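PDB 3H9W: diguanylate cyclase with PAS/PAC sensor from Marinobacter aquaeolei, which probably makes cyclic di-GMP from two GTP molecules through a GGDEF domain, the piece in this crystal being its N-terminal PAS sensor domain. Local coordinates for the interface of chains A and B. Numbering follows the deposited sequence. Chains: chain A/B, Diguanylate cyclase with PAS/PAC sensor.

The interface of chains A and B. Residues chain A 85, 100-102, 104; chain B 85, 100-102, 104.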
# COMPACT_ATOMS: atom_id res chain seq x y z
N VAL A 85 -6.41 0.66 0.19
CA VAL A 85 -5.77 0.44 -1.11
C VAL A 85 -5.44 -1.03 -1.21
O VAL A 85 -4.74 -1.57 -0.35
CB VAL A 85 -4.49 1.26 -1.25
CG1 VAL A 85 -3.88 1.05 -2.64
CG2 VAL A 85 -4.80 2.74 -1.05
N ILE A 100 -3.54 -7.84 -0.63
CA ILE A 100 -2.53 -7.20 0.21
C ILE A 100 -2.61 -5.69 0.01
O ILE A 100 -2.77 -5.22 -1.11
CB ILE A 100 -1.11 -7.65 -0.18
CG1 ILE A 100 -0.81 -7.20 -1.61
CG2 ILE A 100 -0.99 -9.15 -0.09
CD1 ILE A 100 0.66 -7.14 -1.96
N GLY A 101 -2.49 -4.93 1.09
CA GLY A 101 -2.55 -3.50 0.92
C GLY A 101 -2.31 -2.71 2.18
O GLY A 101 -1.69 -3.20 3.13
N PHE A 102 -2.83 -1.49 2.19
CA PHE A 102 -2.68 -0.60 3.34
C PHE A 102 -3.97 0.16 3.58
O PHE A 102 -4.73 0.43 2.66
CB PHE A 102 -1.59 0.45 3.07
CG PHE A 102 -0.19 -0.09 3.00
CD1 PHE A 102 0.53 -0.34 4.15
CD2 PHE A 102 0.42 -0.31 1.77
CE1 PHE A 102 1.85 -0.79 4.09
CE2 PHE A 102 1.74 -0.77 1.69
CZ PHE A 102 2.45 -1.00 2.86
N PHE A 104 -5.22 3.76 5.23
CA PHE A 104 -4.67 5.08 5.56
C PHE A 104 -5.72 5.96 6.22
O PHE A 104 -6.87 5.99 5.78
CB PHE A 104 -4.22 5.78 4.29
CG PHE A 104 -3.14 5.06 3.54
CD1 PHE A 104 -1.80 5.19 3.91
CD2 PHE A 104 -3.45 4.25 2.44
CE1 PHE A 104 -0.80 4.54 3.20
CE2 PHE A 104 -2.45 3.59 1.73
CZ PHE A 104 -1.12 3.74 2.11
N VAL B 85 5.08 3.96 0.17
CA VAL B 85 4.72 3.25 1.40
C VAL B 85 5.21 1.83 1.27
O VAL B 85 4.87 1.13 0.32
CB VAL B 85 3.19 3.24 1.61
CG1 VAL B 85 2.85 2.54 2.92
CG2 VAL B 85 2.67 4.67 1.62
N ILE B 100 7.16 -4.79 -0.36
CA ILE B 100 5.93 -4.67 -1.14
C ILE B 100 5.21 -3.39 -0.72
O ILE B 100 5.14 -3.08 0.46
CB ILE B 100 4.97 -5.85 -0.88
CG1 ILE B 100 4.54 -5.83 0.59
CG2 ILE B 100 5.67 -7.16 -1.18
CD1 ILE B 100 3.28 -6.62 0.88
N GLY B 101 4.66 -2.67 -1.68
CA GLY B 101 3.97 -1.46 -1.31
C GLY B 101 3.30 -0.74 -2.45
O GLY B 101 2.99 -1.34 -3.49
N PHE B 102 3.10 0.55 -2.27
CA PHE B 102 2.45 1.38 -3.27
C PHE B 102 3.13 2.74 -3.36
O PHE B 102 3.68 3.23 -2.37
CB PHE B 102 0.99 1.65 -2.90
CG PHE B 102 0.09 0.46 -2.97
CD1 PHE B 102 -0.44 0.04 -4.18
CD2 PHE B 102 -0.27 -0.23 -1.81
CE1 PHE B 102 -1.32 -1.05 -4.24
CE2 PHE B 102 -1.15 -1.32 -1.86
CZ PHE B 102 -1.67 -1.72 -3.07
N PHE B 104 2.23 6.65 -4.42
CA PHE B 104 1.07 7.51 -4.58
C PHE B 104 1.46 8.90 -5.05
O PHE B 104 2.44 9.47 -4.57
CB PHE B 104 0.36 7.68 -3.23
CG PHE B 104 -0.14 6.40 -2.64
CD1 PHE B 104 -1.36 5.86 -3.04
CD2 PHE B 104 0.59 5.73 -1.66
CE1 PHE B 104 -1.85 4.68 -2.48
CE2 PHE B 104 0.12 4.55 -1.09
CZ PHE B 104 -1.10 4.03 -1.50
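A:Phe102 and B:Phe102 pass alongside one another at the two-fold axis, pointing opposite ways, their CD2 ring atoms 3.6 Å apart, and each ring takes a valine methyl of the other chain on one face. CG1 of B:Val85 stands over the middle of the A:Phe102 ring, 3.5 Å from its centroid, a CH-pi contact whose twin joins A:Val85 to B:Phe102. That methyl lies opposite the valine's backbone N (chi1 -178°), which directs it at the ring and leaves CG2 for the neighbouring phenylalanine. The ring edge of A:Phe102 is filled too: CA of B:Gly101 lies there in the ring plane, 3.8 Å from CE2, and the missing side chain probably helps the ring approach the strand. Cutting A:Phe102 back to an alanine is likely to strip CG1 of B:Val85 of its aromatic platform, take away the edge partner of B:Phe102 and leave a gap beside B:Gly101. On one flank A:Phe104 and B:Phe104 meet edge-to-face, their planes nearly perpendicular at 87° and A:Phe104 CE2 3.5 Å from B:Phe104 CZ. CE1 of A:Phe104 also touches CG2 of B:Val85 at 3.8 Å, tying this ring pair to the tight centre. The opposite flank is looser: A:Ile100 and B:Ile100 meet head-on through their CD1 methyls at 3.9 Å. The patch hides 274 Å² of protein surface, summed over both chains. PAS domains commonly pair through their sheet, and the symmetric contact may therefore be a dimer, although the crystal alone does not prove it. The side chains project from strands 79-90 and 96-105 of the PAS fold, so the two sheets pack face against face across the two-fold.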